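Local coordinates for lipoteichoic acid primase (Listeria monocytogenes, PDB 4UOP), which belongs to the sulfatase family and binds a magnesium ion in its extracellular catalytic domain, at residues I229-D232 and K233-I236; L410-D413 and V414-F418. One frame throughout, in Å; residues are numbered along the deposited sequence.

Contact 1: residues I229-D232 and K233-I236; sequences IPKD and KQEI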
loop_
_atom_site.group_PDB
_atom_site.type_symbol
_atom_site.label_atom_id
_atom_site.label_comp_id
_atom_site.label_asym_id
_atom_site.label_seq_id
_atom_site.Cartn_x
_atom_site.Cartn_y
_atom_site.Cartn_z
ATOM N N ILE B 229 -9.537 -11.713 24.307
ATOM C CA ILE B 229 -9.471 -13.053 24.853
ATOM C C ILE B 229 -10.609 -13.237 25.876
ATOM O O ILE B 229 -10.822 -12.366 26.711
ATOM C CB ILE B 229 -8.126 -13.244 25.567
ATOM C CG1 ILE B 229 -6.953 -13.090 24.576
ATOM C CG2 ILE B 229 -8.062 -14.564 26.298
ATOM C CD1 ILE B 229 -6.924 -14.125 23.466
ATOM N N PRO B 230 -11.340 -14.361 25.808
ATOM C CA PRO B 230 -12.413 -14.566 26.797
ATOM C C PRO B 230 -11.879 -14.463 28.216
ATOM O O PRO B 230 -10.735 -14.841 28.479
ATOM C CB PRO B 230 -12.880 -15.989 26.508
ATOM C CG PRO B 230 -12.625 -16.174 25.053
ATOM C CD PRO B 230 -11.384 -15.373 24.742
ATOM N N LYS B 231 -12.693 -13.928 29.120
ATOM C CA LYS B 231 -12.244 -13.661 30.484
ATOM C C LYS B 231 -11.653 -14.870 31.188
ATOM O O LYS B 231 -10.653 -14.745 31.892
ATOM C CB LYS B 231 -13.388 -13.058 31.315
ATOM C CG LYS B 231 -13.484 -11.554 31.138
ATOM C CD LYS B 231 -14.650 -10.937 31.901
ATOM C CE LYS B 231 -14.300 -9.536 32.389
ATOM N NZ LYS B 231 -13.651 -8.684 31.358
ATOM N N ASP B 232 -12.243 -16.044 30.991
ATOM C CA ASP B 232 -11.769 -17.250 31.673
ATOM C C ASP B 232 -10.429 -17.751 31.120
ATOM O O ASP B 232 -9.803 -18.614 31.725
ATOM C CB ASP B 232 -12.817 -18.377 31.624
ATOM C CG ASP B 232 -13.010 -18.956 30.219
ATOM O OD1 ASP B 232 -13.461 -18.209 29.312
ATOM O OD2 ASP B 232 -12.734 -20.166 30.028
ATOM N N LYS B 233 -10.008 -17.212 29.977
ATOM C CA LYS B 233 -8.726 -17.577 29.349
ATOM C C LYS B 233 -7.613 -16.540 29.607
ATOM O O LYS B 233 -6.481 -16.732 29.162
ATOM C CB LYS B 233 -8.924 -17.745 27.841
ATOM C CG LYS B 233 -9.915 -18.832 27.435
ATOM C CD LYS B 233 -9.400 -20.232 27.728
ATOM C CE LYS B 233 -10.404 -21.325 27.355
ATOM N NZ LYS B 233 -10.971 -21.142 25.989
ATOM N N GLN B 234 -7.936 -15.447 30.297
ATOM C CA GLN B 234 -6.949 -14.423 30.660
ATOM C C GLN B 234 -6.232 -14.829 31.938
ATOM O O GLN B 234 -6.849 -14.954 32.999
ATOM C CB GLN B 234 -7.615 -13.068 30.846
ATOM C CG GLN B 234 -8.210 -12.513 29.564
ATOM C CD GLN B 234 -8.885 -11.179 29.762
ATOM O OE1 GLN B 234 -8.555 -10.433 30.687
ATOM N NE2 GLN B 234 -9.834 -10.867 28.900
ATOM N N GLU B 235 -4.927 -15.048 31.841
ATOM C CA GLU B 235 -4.172 -15.591 32.966
ATOM C C GLU B 235 -3.179 -14.623 33.584
ATOM O O GLU B 235 -2.565 -14.942 34.601
ATOM C CB GLU B 235 -3.459 -16.878 32.538
ATOM C CG GLU B 235 -4.411 -18.040 32.318
ATOM C CD GLU B 235 -3.700 -19.329 31.946
ATOM O OE1 GLU B 235 -2.450 -19.381 31.992
ATOM O OE2 GLU B 235 -4.408 -20.301 31.603
ATOM N N ILE B 236 -3.016 -13.451 32.986
ATOM C CA ILE B 236 -2.133 -12.434 33.538
ATOM C C ILE B 236 -2.953 -11.464 34.389
ATOM O O ILE B 236 -3.923 -10.882 33.907
ATOM C CB ILE B 236 -1.408 -11.664 32.412
ATOM C CG1 ILE B 236 -0.668 -12.639 31.483
ATOM C CG2 ILE B 236 -0.445 -10.631 32.978
ATOM C CD1 ILE B 236 0.335 -13.537 32.174
#

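Contact 2: residues L410-D413 and V414-F418; sequences LSSD and VKKRF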
loop_
_atom_site.group_PDB
_atom_site.type_symbol
_atom_site.label_atom_id
_atom_site.label_comp_id
_atom_site.label_asym_id
_atom_site.label_seq_id
_atom_site.Cartn_x
_atom_site.Cartn_y
_atom_site.Cartn_z
ATOM N N LEU B 410 27.947 7.657 5.749
ATOM C CA LEU B 410 27.506 6.999 4.528
ATOM C C LEU B 410 28.692 6.621 3.649
ATOM O O LEU B 410 28.989 7.282 2.660
ATOM C CB LEU B 410 26.522 7.887 3.766
ATOM C CG LEU B 410 25.333 8.420 4.567
ATOM C CD1 LEU B 410 24.384 9.150 3.629
ATOM C CD2 LEU B 410 24.603 7.300 5.300
ATOM N N SER B 411 29.345 5.530 4.017
ATOM C CA SER B 411 30.498 5.002 3.296
ATOM C C SER B 411 30.101 4.230 2.040
ATOM O O SER B 411 28.912 4.087 1.719
ATOM C CB SER B 411 31.293 4.085 4.229
ATOM O OG SER B 411 30.573 2.888 4.476
ATOM N N SER B 412 31.119 3.738 1.334
ATOM C CA SER B 412 30.950 2.973 0.103
ATOM C C SER B 412 30.130 1.701 0.287
ATOM O O SER B 412 29.287 1.383 -0.545
ATOM C CB SER B 412 32.331 2.619 -0.478
ATOM O OG SER B 412 32.212 1.687 -1.537
ATOM N N ASP B 413 30.387 0.971 1.365
ATOM C CA ASP B 413 29.614 -0.234 1.675
ATOM C C ASP B 413 28.147 0.078 1.981
ATOM O O ASP B 413 27.270 -0.709 1.651
ATOM C CB ASP B 413 30.245 -1.013 2.841
ATOM C CG ASP B 413 31.361 -1.964 2.389
ATOM O OD1 ASP B 413 31.614 -2.085 1.169
ATOM O OD2 ASP B 413 31.985 -2.606 3.261
ATOM N N VAL B 414 27.884 1.224 2.600
ATOM C CA VAL B 414 26.501 1.634 2.884
ATOM C C VAL B 414 25.792 1.910 1.562
ATOM O O VAL B 414 24.628 1.561 1.380
ATOM C CB VAL B 414 26.443 2.865 3.813
ATOM C CG1 VAL B 414 25.010 3.339 4.020
ATOM C CG2 VAL B 414 27.088 2.549 5.154
ATOM N N LYS B 415 26.523 2.529 0.637
ATOM C CA LYS B 415 26.011 2.834 -0.689
ATOM C C LYS B 415 25.758 1.571 -1.507
ATOM O O LYS B 415 24.745 1.463 -2.199
ATOM C CB LYS B 415 27.005 3.754 -1.417
ATOM C CG LYS B 415 26.650 4.113 -2.847
ATOM C CD LYS B 415 25.260 4.711 -2.968
ATOM C CE LYS B 415 25.164 5.677 -4.146
ATOM N NZ LYS B 415 25.638 5.075 -5.423
ATOM N N LYS B 416 26.680 0.623 -1.444
ATOM C CA LYS B 416 26.524 -0.628 -2.183
ATOM C C LYS B 416 25.266 -1.399 -1.762
ATOM O O LYS B 416 24.561 -1.934 -2.611
ATOM C CB LYS B 416 27.759 -1.509 -2.038
ATOM C CG LYS B 416 28.867 -1.106 -2.992
ATOM C CD LYS B 416 30.193 -1.758 -2.638
ATOM C CE LYS B 416 31.328 -1.151 -3.451
ATOM N NZ LYS B 416 32.633 -1.774 -3.094
ATOM N N ARG B 417 24.984 -1.442 -0.461
ATOM C CA ARG B 417 23.790 -2.139 0.019
ATOM C C ARG B 417 22.507 -1.408 -0.347
ATOM O O ARG B 417 21.491 -2.050 -0.588
ATOM C CB ARG B 417 23.854 -2.375 1.528
ATOM C CG ARG B 417 24.855 -3.442 1.919
ATOM C CD ARG B 417 24.743 -3.794 3.390
ATOM N NE ARG B 417 25.856 -4.631 3.819
ATOM C CZ ARG B 417 26.950 -4.205 4.454
ATOM N NH1 ARG B 417 27.119 -2.924 4.784
ATOM N NH2 ARG B 417 27.894 -5.085 4.771
ATOM N N PHE B 418 22.552 -0.076 -0.376
ATOM C CA PHE B 418 21.408 0.712 -0.825
ATOM C C PHE B 418 21.098 0.425 -2.289
ATOM O O PHE B 418 19.950 0.158 -2.656
ATOM C CB PHE B 418 21.672 2.208 -0.617
ATOM C CG PHE B 418 20.779 3.099 -1.429
ATOM C CD1 PHE B 418 19.473 3.338 -1.039
ATOM C CD2 PHE B 418 21.257 3.703 -2.591
ATOM C CE1 PHE B 418 18.653 4.166 -1.786
ATOM C CE2 PHE B 418 20.445 4.527 -3.341
ATOM C CZ PHE B 418 19.140 4.762 -2.937
#

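Contact 1: residues I229-D232 and K233-I236
A short 3-10 turn, 231-233, carries this contact, in the loop between strand 214-219 and helix 246-271 of the sulfatase-family domain. Ile229 and Gln234 meet across it. The amide nitrogen NE2 of Gln234 donates to O of Ile229 at 2.8 Å. This bond is nearly straight (166° at the hydrogen), and the acceptor lies in the amide plane of Gln234. CG of Gln234 lies anti to its own carbonyl carbon (chi1 -65°), and the extended chain beyond it reaches the carbonyl of Ile229. Two backbone bonds close the turn: Lys233 N to Pro230 O, 2.9 Å, and Gln234 N to Lys231 O, 3.2 Å. Both are i to i+3 bonds, as a 3-10 turn requires.

The methyl CG2 of Ile229 packs on CB of Lys233 at 3.6 Å, with the two side chains at about a right angle. Ile229 also touches Ala253 of helix 246-271 and Ile187, so it joins the turn to the body of the domain. On the outer side, the side chains of Asp232 and Lys233 run alongside each other in one direction. The opposite charges probably attract weakly, but no salt bridge forms, with OD2 of Asp232 4.5 Å from NZ of Lys233.

Contact 2: residues L410-D413 and V414-F418
Leu410 and Val414 meet obliquely on the side of the helix start that faces strand 387-390. CD2 of Leu410 lies 4.2 Å from CG1 of Val414, a loose apolar touch. Both side chains also rest on Tyr389, and Val414 reaches Tyr387 as well. The other methyl of Val414, CG2, is 3.6 Å from OG of Ser411. That hydroxyl sits between its own backbone N and carbonyl carbon (chi1 71°), which turns it toward the first turn of the helix.

On the exposed side, Lys416 reaches back along the helix. Its chain is extended beyond CG, and CE comes within 3.5 Å of OG of Ser412. The same chain passes Asp413 at a slant, CD of Lys416 being 4.1 Å from OD1 of Asp413. NZ of Lys416 and OD1 of Asp413 remain 4.4 Å apart, so the opposite charges are near but form no salt bridge.

Arg417 also turns back toward Asp413, and CG of Arg417 is 3.7 Å from O of Asp413. NH1 of Arg417 is hydrogen-bonded to OH of Tyr387, which ties the guanidinium to the neighbouring sheet. Lys415 sends its amine elsewhere, to a salt bridge with Asp419 one turn on.

The backbone is held by i to i+4 bonds. Lys415 N donates to Ser411 O at 3.1 Å, Lys416 N to Ser412 O at 2.9 Å, and Arg417 N to Asp413 O. Ser411 occupies the N-cap position. The arrangement is the N-capped first turn of an alpha helix, here helix 412-433, set against an antiparallel sheet.

Overall arrangement
Following the chain from the N terminus, contact 1 comes first, in the loop that leads from strand 214-219 to helix 246-271. It joins that loop to the helix and to strand 186-187. Contact 2 follows much later, where the chain leaves strand 407-408, the last of the five-stranded antiparallel sheet, and enters helix 412-433. It fastens the start of that helix to strand 387-390. Each contact closes only a local turn. The two stand in series, neither nested nor crossing. They lie on opposite sides of the chain's centre. The centres of contact 1 and contact 2 are about 49 Å apart. The nearest atoms of contact 1 and contact 2 are about 39 Å apart.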